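Local coordinates for protein Cas13d (uncultured Ruminococcus sp, PDB 6IV9) that binds a CRISPR guide RNA and, through its two HEPN domains, matures that RNA and cleaves target RNA, at residues D332-N337 with A476-D481; V339-L344 with D355-Y360; Y361-L366 with M407-F412. The protein carries 2 engineered substitutions. One frame throughout, in Å; residues are numbered along the deposited sequence.

Followed from the N terminus, the chain first meets 332-337, whose partner 476-481 comes only after 138 further residues, so contact 1 closes a long and mostly helical loop. Inside it lie the other two in series. Contact 2 folds helix 338-347 onto helix 353-366 across a gap of 10 residues and is complete before contact 3 begins. Contact 3 uses the later part of that same helix 353-366, packing it against helix 400-418. None of the loops cross. Together they join the one-turn helix 333-336, three longer helices and the loop after helix 467-475 into a unit beside the guide RNA; I357 meets I334 and F480 of contact 1, F409 meets L344 and Y360 of contact 2.

Contact 1 of 3, residues D332-N337 with A476-D481; sequences DFIEGN and ADMDFD. With nucleotides of chain B.
I334 reaches across to M478, F480 and D481 with two different branches. Its chi1 of -57° sets CG1 beside the backbone N; the other branch, CG2, anti to that N, lies 4.0 Å from M478 SD and 4.2 Å from F480 CB, meeting both side chains at about a right angle. The CG1 branch runs out extended and sets CD1 3.5 Å from D481 O. A beta-branched isoleucine suits this place, since one residue touches three residues of the loop. M478 is bent at chi2 and presents its thioether to I334, while the ring of F480 turns off toward A353 and I357. Beside them E335, also bent at chi2 (71°), slides past M478 in the opposite direction until OE1 stands 3.7 Å from M478 CB; the carboxylate itself is paired through OE2 with K338. E482, just beyond the loop segment, accepts bonds from F333 N and I334 N at the start of the short helix.

The far side of that helix meets the RNA. N337 receives the 2'-hydroxyl of U43 of chain B, with O2' donating to OD1 over 2.7 Å. Its ND2 gives F333 O a nearly straight bond of 2.8 Å (169°) and sits 3.3 Å above the plane of the F333 ring, over its centre, so the amide has little liberty to flip. An alanine here would probably leave the U43 2'-hydroxyl without its acceptor and F333 O without the side-chain N-H. A single helical turn, held behind by a loop with an inverse gamma turn at D479, thus presents an asparagine to a ribose, a contact with the RNA-specific 2'-hydroxyl that a deoxyribose could not make.

Contact 2 of 3, residues V339-L344 with D355-Y360; sequences VNISLL and DIIRLY
The ring of Y360 is the bump, and I341, L344 and N340 line the hollow on helix 338-347. The ring enters between I341 and L344, each meeting it obliquely: I341 CG1 approaches CD2 to 4.0 Å, and L344 CD1 approaches CD1 to 3.6 Å, its side chain crossing that of Y360 at about a right angle. N340 closes the hollow at the far end, and N337, one turn earlier, comes against CE2, so that four residues spaced three and four apart surround the ring. A tyrosine suits the place because its length carries the hydroxyl to the polar end of the hollow. There N340 ND2 donates to OH at 3.0 Å (149°), the amide plane standing 83° from the ring plane, while K402 holds N340 OD1. Anti to the backbone N, Y360 CG starts the ring on its way out toward the other helix.

Smaller bumps fill in nearer the start of helix 353-366. I356 leans its CG2 on L344 CB at 4.1 Å and brings CD1 near L344 O. Separately, the beta-branched pair I341 and I357 cross at about a right angle, CG2 of the first 3.9 Å from CG1 of the second. F409 of helix 400-418 adds an edge-to-face partner to the Y360 ring, and Y360 and V339 both pack on phosphates of the guide RNA.

The axes of 339-344 and 355-360 are 10.2 Å apart and run at 137°, roughly antiparallel: a helical hairpin closed by a short linker, with a tyrosine set as a knob between N337, N340, I341 and L344.

Contact 3 of 3, residues Y361-L366 with M407-F412; sequences YDFIVL and MDFLLF. With nucleotides of chain B.
An aromatic cluster of F363, F409 and F412 fills the interface between helices 353-366 and 400-418. At its heart is a T-shaped pair: F409 turns its edge to the face of F363, with centroids 5.4 Å apart and planes at 88°. F409 CD1 comes to 3.7 Å from F363 CG, while F409 CB adds a CH-pi contact, 4.3 Å from the F363 centroid and almost on the ring normal. F363 CG is anti to the backbone N (chi1 176°), which sends the ring off its helix toward the partner. F412 slides past F363 in the opposite direction, its CD2 3.9 Å from F363 CD1.

The axes of 361-366 and 407-412 cross at 109°, nearer a right angle than antiparallel, in this helical part of the protein, where broad flat phenylalanines can bridge an axial gap of 11.1 Å.

Aspartates border the cluster. D408 offers its CB to the edge of F363, 3.9 Å from CZ, while its carboxylate forms a salt bridge with R380. D362 lays OD1 near F412 CZ but bonds to S368. From the same helix, which widens into a pi-type turn at 362-366, I364 CG2 rests 3.5 Å from O4' of U43 of chain B.

Contact 1 of 3, residues D332-N337 with A476-D481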
loop_
_atom_site.group_PDB
_atom_site.type_symbol
_atom_site.label_atom_id
_atom_site.label_comp_id
_atom_site.label_asym_id
_atom_site.label_seq_id
_atom_site.Cartn_x
_atom_site.Cartn_y
_atom_site.Cartn_z
ATOM N N ASP A 332 -17.214 -22.329 13.649
ATOM C CA ASP A 332 -16.442 -23.513 14.088
ATOM C C ASP A 332 -14.943 -23.198 14.081
ATOM O O ASP A 332 -14.183 -24.002 13.593
ATOM C CB ASP A 332 -16.837 -24.741 13.270
ATOM C CG ASP A 332 -18.287 -25.138 13.483
ATOM O OD1 ASP A 332 -18.724 -25.154 14.632
ATOM O OD2 ASP A 332 -18.969 -25.386 12.499
ATOM N N PHE A 333 -14.557 -22.074 14.667
ATOM C CA PHE A 333 -13.132 -21.680 14.692
ATOM C C PHE A 333 -12.287 -22.708 15.447
ATOM O O PHE A 333 -11.208 -23.015 15.013
ATOM C CB PHE A 333 -12.989 -20.312 15.348
ATOM C CG PHE A 333 -11.567 -19.862 15.503
ATOM C CD1 PHE A 333 -10.843 -20.203 16.627
ATOM C CD2 PHE A 333 -10.955 -19.099 14.526
ATOM C CE1 PHE A 333 -9.535 -19.789 16.781
ATOM C CE2 PHE A 333 -9.647 -18.683 14.688
ATOM C CZ PHE A 333 -8.944 -19.029 15.811
ATOM N N ILE A 334 -12.782 -23.212 16.571
ATOM C CA ILE A 334 -11.960 -24.169 17.360
ATOM C C ILE A 334 -11.717 -25.442 16.549
ATOM O O ILE A 334 -10.596 -25.879 16.468
ATOM C CB ILE A 334 -12.614 -24.450 18.720
ATOM C CG1 ILE A 334 -12.817 -23.160 19.507
ATOM C CG2 ILE A 334 -11.790 -25.453 19.492
ATOM C CD1 ILE A 334 -13.479 -23.353 20.845
ATOM N N GLU A 335 -12.759 -26.006 15.960
ATOM C CA GLU A 335 -12.601 -27.237 15.150
ATOM C C GLU A 335 -11.696 -26.934 13.956
ATOM O O GLU A 335 -10.879 -27.739 13.622
ATOM C CB GLU A 335 -13.970 -27.742 14.711
ATOM C CG GLU A 335 -13.910 -28.991 13.873
ATOM C CD GLU A 335 -13.523 -30.252 14.621
ATOM O OE1 GLU A 335 -13.445 -30.209 15.846
ATOM O OE2 GLU A 335 -13.296 -31.267 13.959
ATOM N N GLY A 336 -11.845 -25.760 13.364
ATOM C CA GLY A 336 -11.032 -25.346 12.211
ATOM C C GLY A 336 -9.568 -25.180 12.565
ATOM O O GLY A 336 -8.762 -25.172 11.661
ATOM N N ASN A 337 -9.266 -24.956 13.834
ATOM C CA ASN A 337 -7.885 -24.705 14.304
ATOM C C ASN A 337 -7.464 -25.747 15.340
ATOM O O ASN A 337 -6.559 -25.472 16.092
ATOM C CB ASN A 337 -7.769 -23.278 14.832
ATOM C CG ASN A 337 -7.926 -22.270 13.721
ATOM O OD1 ASN A 337 -6.972 -21.936 13.067
ATOM N ND2 ASN A 337 -9.131 -21.816 13.490
ATOM N N ALA A 476 -8.841 -36.425 15.445
ATOM C CA ALA A 476 -9.139 -36.572 16.885
ATOM C C ALA A 476 -10.346 -35.738 17.304
ATOM O O ALA A 476 -10.600 -34.717 16.698
ATOM C CB ALA A 476 -7.931 -36.205 17.692
ATOM N N ASP A 477 -11.079 -36.214 18.305
ATOM C CA ASP A 477 -12.258 -35.479 18.814
ATOM C C ASP A 477 -11.779 -34.202 19.495
ATOM O O ASP A 477 -10.774 -34.248 20.192
ATOM C CB ASP A 477 -13.006 -36.301 19.862
ATOM C CG ASP A 477 -14.300 -36.922 19.369
ATOM O OD1 ASP A 477 -14.468 -37.053 18.142
ATOM O OD2 ASP A 477 -15.136 -37.255 20.225
ATOM N N MET A 478 -12.469 -33.094 19.272
ATOM C CA MET A 478 -12.100 -31.867 20.013
ATOM C C MET A 478 -13.333 -31.472 20.824
ATOM O O MET A 478 -14.273 -30.915 20.247
ATOM C CB MET A 478 -11.697 -30.738 19.064
ATOM C CG MET A 478 -10.259 -30.360 19.239
ATOM S SD MET A 478 -10.042 -28.983 20.360
ATOM C CE MET A 478 -8.340 -29.236 20.834
ATOM N N ASP A 479 -13.330 -31.823 22.103
ATOM C CA ASP A 479 -14.510 -31.533 22.947
ATOM C C ASP A 479 -14.373 -30.155 23.592
ATOM O O ASP A 479 -14.091 -30.087 24.785
ATOM C CB ASP A 479 -14.792 -32.670 23.930
ATOM C CG ASP A 479 -16.207 -32.643 24.487
ATOM O OD1 ASP A 479 -17.157 -32.520 23.683
ATOM O OD2 ASP A 479 -16.345 -32.740 25.718
ATOM N N PHE A 480 -14.507 -29.108 22.792
ATOM C CA PHE A 480 -14.507 -27.728 23.329
ATOM C C PHE A 480 -15.727 -27.031 22.737
ATOM O O PHE A 480 -16.035 -27.258 21.591
ATOM C CB PHE A 480 -13.165 -27.034 23.101
ATOM C CG PHE A 480 -12.095 -27.409 24.089
ATOM C CD1 PHE A 480 -12.091 -26.876 25.361
ATOM C CD2 PHE A 480 -11.100 -28.304 23.754
ATOM C CE1 PHE A 480 -11.120 -27.232 26.277
ATOM C CE2 PHE A 480 -10.125 -28.652 24.669
ATOM C CZ PHE A 480 -10.133 -28.115 25.927
ATOM N N ASP A 481 -16.441 -26.289 23.560
ATOM C CA ASP A 481 -17.640 -25.571 23.091
ATOM C C ASP A 481 -17.184 -24.365 22.276
ATOM O O ASP A 481 -16.407 -23.589 22.788
ATOM C CB ASP A 481 -18.454 -25.097 24.294
ATOM C CG ASP A 481 -19.894 -24.755 23.977
ATOM O OD1 ASP A 481 -20.254 -24.719 22.801
ATOM O OD2 ASP A 481 -20.644 -24.528 24.927
ATOM P P U B 43 -3.234 -15.953 8.457
ATOM O OP1 U B 43 -3.382 -14.518 8.902
ATOM O OP2 U B 43 -2.042 -16.703 8.847
ATOM O "O5'" U B 43 -4.547 -16.646 9.019
ATOM C "C5'" U B 43 -4.861 -18.009 8.698
ATOM C "C4'" U B 43 -5.889 -18.539 9.673
ATOM O "O4'" U B 43 -7.104 -17.816 9.397
ATOM C "C3'" U B 43 -6.274 -20.018 9.492
ATOM O "O3'" U B 43 -5.374 -20.758 10.300
ATOM C "C2'" U B 43 -7.728 -20.030 9.989
ATOM O "O2'" U B 43 -7.659 -19.915 11.393
ATOM C "C1'" U B 43 -8.240 -18.681 9.462
ATOM N N1 U B 43 -8.858 -18.757 8.131
ATOM C C2 U B 43 -10.064 -19.404 8.013
ATOM O O2 U B 43 -10.660 -19.869 8.962
ATOM N N3 U B 43 -10.556 -19.479 6.741
ATOM C C4 U B 43 -9.986 -18.985 5.598
ATOM O O4 U B 43 -10.568 -19.128 4.524
ATOM C C5 U B 43 -8.739 -18.326 5.795
ATOM C C6 U B 43 -8.226 -18.238 7.022
ATOM P P A B 44 -4.348 -21.840 9.690
ATOM O OP1 A B 44 -3.420 -22.182 10.785
ATOM O OP2 A B 44 -3.740 -21.247 8.454
ATOM O "O5'" A B 44 -5.333 -22.983 9.157
ATOM C "C5'" A B 44 -5.883 -23.945 10.125
ATOM C "C4'" A B 44 -6.391 -25.185 9.431
ATOM O "O4'" A B 44 -7.528 -24.873 8.581
ATOM C "C3'" A B 44 -5.348 -25.820 8.507
ATOM O "O3'" A B 44 -5.472 -27.249 8.501
ATOM C "C2'" A B 44 -5.702 -25.217 7.165
ATOM O "O2'" A B 44 -5.337 -26.009 6.066
ATOM C "C1'" A B 44 -7.212 -25.203 7.239
ATOM N N9 A B 44 -7.809 -24.187 6.387
ATOM C C8 A B 44 -7.447 -22.870 6.196
ATOM N N7 A B 44 -8.246 -22.216 5.390
ATOM C C5 A B 44 -9.201 -23.161 5.036
ATOM C C6 A B 44 -10.333 -23.089 4.223
ATOM N N6 A B 44 -10.695 -21.985 3.571
ATOM N N1 A B 44 -11.081 -24.209 4.079
ATOM C C2 A B 44 -10.717 -25.314 4.743
ATOM N N3 A B 44 -9.676 -25.500 5.552
ATOM C C4 A B 44 -8.949 -24.373 5.652
#

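Contact 2 of 3, residues V339-L344 with D355-Y360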
loop_
_atom_site.group_PDB
_atom_site.type_symbol
_atom_site.label_atom_id
_atom_site.label_comp_id
_atom_site.label_asym_id
_atom_site.label_seq_id
_atom_site.Cartn_x
_atom_site.Cartn_y
_atom_site.Cartn_z
ATOM N N VAL A 339 -5.771 -28.576 15.260
ATOM C CA VAL A 339 -4.403 -29.131 15.370
ATOM C C VAL A 339 -3.517 -28.223 16.222
ATOM O O VAL A 339 -2.936 -28.699 17.162
ATOM C CB VAL A 339 -3.809 -29.274 13.967
ATOM C CG1 VAL A 339 -2.354 -29.648 14.038
ATOM C CG2 VAL A 339 -4.594 -30.233 13.105
ATOM N N ASN A 340 -3.436 -26.943 15.890
ATOM C CA ASN A 340 -2.586 -26.035 16.688
ATOM C C ASN A 340 -3.136 -25.898 18.104
ATOM O O ASN A 340 -2.355 -25.889 19.026
ATOM C CB ASN A 340 -2.388 -24.689 16.001
ATOM C CG ASN A 340 -1.525 -24.808 14.770
ATOM O OD1 ASN A 340 -1.188 -25.897 14.359
ATOM N ND2 ASN A 340 -1.166 -23.686 14.187
ATOM N N ILE A 341 -4.449 -25.787 18.243
ATOM C CA ILE A 341 -5.025 -25.587 19.600
ATOM C C ILE A 341 -4.697 -26.794 20.488
ATOM O O ILE A 341 -4.271 -26.579 21.602
ATOM C CB ILE A 341 -6.528 -25.287 19.524
ATOM C CG1 ILE A 341 -6.774 -23.872 18.997
ATOM C CG2 ILE A 341 -7.167 -25.493 20.881
ATOM C CD1 ILE A 341 -8.172 -23.618 18.542
ATOM N N SER A 342 -4.828 -28.009 19.962
ATOM C CA SER A 342 -4.535 -29.222 20.770
ATOM C C SER A 342 -3.077 -29.226 21.200
ATOM O O SER A 342 -2.830 -29.391 22.370
ATOM C CB SER A 342 -4.794 -30.446 19.972
ATOM O OG SER A 342 -6.161 -30.567 19.709
ATOM N N LEU A 343 -2.171 -28.968 20.272
ATOM C CA LEU A 343 -0.727 -28.984 20.572
ATOM C C LEU A 343 -0.426 -27.951 21.653
ATOM O O LEU A 343 0.357 -28.237 22.524
ATOM C CB LEU A 343 -0.004 -28.570 19.294
ATOM C CG LEU A 343 0.826 -29.618 18.566
ATOM C CD1 LEU A 343 0.519 -31.028 19.042
ATOM C CD2 LEU A 343 0.635 -29.495 17.066
ATOM N N LEU A 344 -0.996 -26.762 21.536
ATOM C CA LEU A 344 -0.725 -25.667 22.499
ATOM C C LEU A 344 -1.264 -25.987 23.895
ATOM O O LEU A 344 -0.601 -25.679 24.865
ATOM C CB LEU A 344 -1.329 -24.387 21.929
ATOM C CG LEU A 344 -0.607 -23.848 20.703
ATOM C CD1 LEU A 344 -1.347 -22.664 20.135
ATOM C CD2 LEU A 344 0.810 -23.481 21.058
ATOM N N ASP A 355 -8.498 -20.169 28.160
ATOM C CA ASP A 355 -7.641 -18.976 28.003
ATOM C C ASP A 355 -6.810 -19.114 26.729
ATOM O O ASP A 355 -6.708 -18.162 26.011
ATOM C CB ASP A 355 -6.682 -18.879 29.176
ATOM C CG ASP A 355 -6.302 -17.455 29.477
ATOM O OD1 ASP A 355 -7.066 -16.576 29.094
ATOM O OD2 ASP A 355 -5.248 -17.250 30.076
ATOM N N ILE A 356 -6.256 -20.289 26.496
ATOM C CA ILE A 356 -5.422 -20.534 25.294
ATOM C C ILE A 356 -6.281 -20.352 24.047
ATOM O O ILE A 356 -5.809 -19.769 23.102
ATOM C CB ILE A 356 -4.789 -21.932 25.381
ATOM C CG1 ILE A 356 -3.707 -21.957 26.457
ATOM C CG2 ILE A 356 -4.257 -22.389 24.040
ATOM C CD1 ILE A 356 -3.270 -23.326 26.831
ATOM N N ILE A 357 -7.504 -20.854 24.077
ATOM C CA ILE A 357 -8.396 -20.751 22.897
ATOM C C ILE A 357 -8.689 -19.277 22.614
ATOM O O ILE A 357 -8.638 -18.894 21.470
ATOM C CB ILE A 357 -9.662 -21.594 23.115
ATOM C CG1 ILE A 357 -9.327 -23.085 23.097
ATOM C CG2 ILE A 357 -10.711 -21.249 22.089
ATOM C CD1 ILE A 357 -10.420 -23.976 23.627
ATOM N N ARG A 358 -8.977 -18.498 23.647
ATOM C CA ARG A 358 -9.261 -17.063 23.439
ATOM C C ARG A 358 -8.006 -16.361 22.910
ATOM O O ARG A 358 -8.132 -15.564 22.001
ATOM C CB ARG A 358 -9.834 -16.466 24.719
ATOM C CG ARG A 358 -11.206 -17.030 25.050
ATOM C CD ARG A 358 -11.931 -16.274 26.137
ATOM N NE ARG A 358 -11.184 -16.316 27.371
ATOM C CZ ARG A 358 -11.511 -17.052 28.421
ATOM N NH1 ARG A 358 -12.613 -17.775 28.411
ATOM N NH2 ARG A 358 -10.736 -17.059 29.486
ATOM N N LEU A 359 -6.845 -16.681 23.465
ATOM C CA LEU A 359 -5.586 -16.056 22.998
ATOM C C LEU A 359 -5.321 -16.442 21.542
ATOM O O LEU A 359 -4.837 -15.622 20.811
ATOM C CB LEU A 359 -4.435 -16.473 23.909
ATOM C CG LEU A 359 -4.359 -15.736 25.240
ATOM C CD1 LEU A 359 -3.483 -16.478 26.223
ATOM C CD2 LEU A 359 -3.862 -14.322 25.051
ATOM N N TYR A 360 -5.589 -17.686 21.183
ATOM C CA TYR A 360 -5.356 -18.159 19.802
ATOM C C TYR A 360 -6.273 -17.431 18.821
ATOM O O TYR A 360 -5.831 -17.070 17.755
ATOM C CB TYR A 360 -5.399 -19.677 19.693
ATOM C CG TYR A 360 -4.761 -20.171 18.428
ATOM C CD1 TYR A 360 -3.392 -20.252 18.314
ATOM C CD2 TYR A 360 -5.516 -20.510 17.331
ATOM C CE1 TYR A 360 -2.786 -20.681 17.152
ATOM C CE2 TYR A 360 -4.930 -20.949 16.162
ATOM C CZ TYR A 360 -3.560 -21.033 16.072
ATOM O OH TYR A 360 -2.976 -21.470 14.933
#

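Contact 3 of 3, residues Y361-L366 with M407-F412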
loop_
_atom_site.group_PDB
_atom_site.type_symbol
_atom_site.label_atom_id
_atom_site.label_comp_id
_atom_site.label_asym_id
_atom_site.label_seq_id
_atom_site.Cartn_x
_atom_site.Cartn_y
_atom_site.Cartn_z
ATOM N N TYR A 361 -7.520 -17.198 19.214
ATOM C CA TYR A 361 -8.432 -16.441 18.329
ATOM C C TYR A 361 -7.837 -15.044 18.144
ATOM O O TYR A 361 -7.876 -14.530 17.060
ATOM C CB TYR A 361 -9.851 -16.343 18.892
ATOM C CG TYR A 361 -10.792 -15.581 18.003
ATOM C CD1 TYR A 361 -11.469 -16.210 16.984
ATOM C CD2 TYR A 361 -10.986 -14.226 18.153
ATOM C CE1 TYR A 361 -12.315 -15.527 16.137
ATOM C CE2 TYR A 361 -11.824 -13.523 17.312
ATOM C CZ TYR A 361 -12.498 -14.175 16.302
ATOM O OH TYR A 361 -13.337 -13.513 15.472
ATOM N N ASP A 362 -7.310 -14.474 19.217
ATOM C CA ASP A 362 -6.699 -13.127 19.136
ATOM C C ASP A 362 -5.506 -13.189 18.188
ATOM O O ASP A 362 -5.439 -12.383 17.295
ATOM C CB ASP A 362 -6.222 -12.673 20.513
ATOM C CG ASP A 362 -5.509 -11.335 20.551
ATOM O OD1 ASP A 362 -4.813 -11.008 19.607
ATOM O OD2 ASP A 362 -5.642 -10.661 21.550
ATOM N N PHE A 363 -4.673 -14.197 18.341
ATOM C CA PHE A 363 -3.448 -14.335 17.531
ATOM C C PHE A 363 -3.801 -14.410 16.044
ATOM O O PHE A 363 -3.059 -13.886 15.265
ATOM C CB PHE A 363 -2.706 -15.582 18.001
ATOM C CG PHE A 363 -1.465 -15.941 17.234
ATOM C CD1 PHE A 363 -0.262 -15.329 17.511
ATOM C CD2 PHE A 363 -1.498 -16.911 16.259
ATOM C CE1 PHE A 363 0.877 -15.670 16.814
ATOM C CE2 PHE A 363 -0.358 -17.250 15.563
ATOM C CZ PHE A 363 0.823 -16.625 15.839
ATOM N N ILE A 364 -4.845 -15.141 15.680
ATOM C CA ILE A 364 -5.247 -15.250 14.251
ATOM C C ILE A 364 -5.968 -14.010 13.708
ATOM O O ILE A 364 -5.555 -13.506 12.695
ATOM C CB ILE A 364 -6.098 -16.513 14.039
ATOM C CG1 ILE A 364 -5.309 -17.778 14.365
ATOM C CG2 ILE A 364 -6.671 -16.558 12.639
ATOM C CD1 ILE A 364 -4.177 -18.046 13.425
ATOM N N VAL A 365 -7.007 -13.558 14.395
ATOM C CA VAL A 365 -7.903 -12.493 13.871
ATOM C C VAL A 365 -7.510 -11.083 14.314
ATOM O O VAL A 365 -7.611 -10.190 13.497
ATOM C CB VAL A 365 -9.356 -12.806 14.263
ATOM C CG1 VAL A 365 -10.317 -11.759 13.766
ATOM C CG2 VAL A 365 -9.776 -14.180 13.786
ATOM N N LEU A 366 -7.239 -10.898 15.597
ATOM C CA LEU A 366 -6.863 -9.571 16.134
ATOM C C LEU A 366 -5.373 -9.288 15.919
ATOM O O LEU A 366 -5.029 -8.127 15.798
ATOM C CB LEU A 366 -7.244 -9.495 17.614
ATOM C CG LEU A 366 -8.735 -9.569 17.921
ATOM C CD1 LEU A 366 -9.518 -8.583 17.092
ATOM C CD2 LEU A 366 -9.268 -10.945 17.668
ATOM N N MET A 407 5.390 -21.452 17.146
ATOM C CA MET A 407 6.543 -20.787 17.791
ATOM C C MET A 407 6.201 -19.330 18.110
ATOM O O MET A 407 6.432 -18.911 19.216
ATOM C CB MET A 407 7.763 -20.844 16.874
ATOM C CG MET A 407 8.285 -22.243 16.644
ATOM S SD MET A 407 9.627 -22.327 15.454
ATOM C CE MET A 407 10.237 -23.984 15.737
ATOM N N ASP A 408 5.613 -18.619 17.156
ATOM C CA ASP A 408 5.226 -17.199 17.332
ATOM C C ASP A 408 4.197 -17.094 18.464
ATOM O O ASP A 408 4.282 -16.175 19.242
ATOM C CB ASP A 408 4.703 -16.616 16.019
ATOM C CG ASP A 408 5.776 -16.394 14.966
ATOM O OD1 ASP A 408 6.931 -16.671 15.244
ATOM O OD2 ASP A 408 5.446 -15.924 13.894
ATOM N N PHE A 409 3.274 -18.043 18.540
ATOM C CA PHE A 409 2.229 -18.007 19.588
ATOM C C PHE A 409 2.847 -18.103 20.985
ATOM O O PHE A 409 2.407 -17.390 21.850
ATOM C CB PHE A 409 1.198 -19.105 19.378
ATOM C CG PHE A 409 0.056 -19.004 20.348
ATOM C CD1 PHE A 409 -0.919 -18.037 20.199
ATOM C CD2 PHE A 409 -0.019 -19.845 21.439
ATOM C CE1 PHE A 409 -1.970 -17.943 21.092
ATOM C CE2 PHE A 409 -1.062 -19.740 22.339
ATOM C CZ PHE A 409 -2.033 -18.794 22.161
ATOM N N LEU A 410 3.829 -18.973 21.170
ATOM C CA LEU A 410 4.477 -19.104 22.494
ATOM C C LEU A 410 5.144 -17.777 22.853
ATOM O O LEU A 410 5.008 -17.344 23.966
ATOM C CB LEU A 410 5.546 -20.185 22.397
ATOM C CG LEU A 410 5.048 -21.618 22.284
ATOM C CD1 LEU A 410 6.225 -22.567 22.294
ATOM C CD2 LEU A 410 4.091 -21.947 23.408
ATOM N N LEU A 411 5.850 -17.175 21.905
ATOM C CA LEU A 411 6.522 -15.876 22.156
ATOM C C LEU A 411 5.475 -14.800 22.449
ATOM O O LEU A 411 5.690 -14.004 23.319
ATOM C CB LEU A 411 7.320 -15.504 20.911
ATOM C CG LEU A 411 8.450 -16.459 20.548
ATOM C CD1 LEU A 411 9.294 -15.874 19.442
ATOM C CD2 LEU A 411 9.297 -16.762 21.764
ATOM N N PHE A 412 4.381 -14.806 21.705
ATOM C CA PHE A 412 3.326 -13.788 21.895
ATOM C C PHE A 412 2.764 -13.876 23.314
ATOM O O PHE A 412 2.691 -12.887 23.996
ATOM C CB PHE A 412 2.197 -14.086 20.915
ATOM C CG PHE A 412 0.871 -13.439 21.216
ATOM C CD1 PHE A 412 0.774 -12.086 21.462
ATOM C CD2 PHE A 412 -0.288 -14.185 21.213
ATOM C CE1 PHE A 412 -0.448 -11.502 21.726
ATOM C CE2 PHE A 412 -1.507 -13.596 21.471
ATOM C CZ PHE A 412 -1.583 -12.259 21.730
ATOM P P U B 43 -3.234 -15.953 8.457
ATOM O OP1 U B 43 -3.382 -14.518 8.902
ATOM O OP2 U B 43 -2.042 -16.703 8.847
ATOM O "O5'" U B 43 -4.547 -16.646 9.019
ATOM C "C5'" U B 43 -4.861 -18.009 8.698
ATOM C "C4'" U B 43 -5.889 -18.539 9.673
ATOM O "O4'" U B 43 -7.104 -17.816 9.397
ATOM C "C3'" U B 43 -6.274 -20.018 9.492
ATOM O "O3'" U B 43 -5.374 -20.758 10.300
ATOM C "C2'" U B 43 -7.728 -20.030 9.989
ATOM O "O2'" U B 43 -7.659 -19.915 11.393
ATOM C "C1'" U B 43 -8.240 -18.681 9.462
ATOM N N1 U B 43 -8.858 -18.757 8.131
ATOM C C2 U B 43 -10.064 -19.404 8.013
ATOM O O2 U B 43 -10.660 -19.869 8.962
ATOM N N3 U B 43 -10.556 -19.479 6.741
ATOM C C4 U B 43 -9.986 -18.985 5.598
ATOM O O4 U B 43 -10.568 -19.128 4.524
ATOM C C5 U B 43 -8.739 -18.326 5.795
ATOM C C6 U B 43 -8.226 -18.238 7.022
#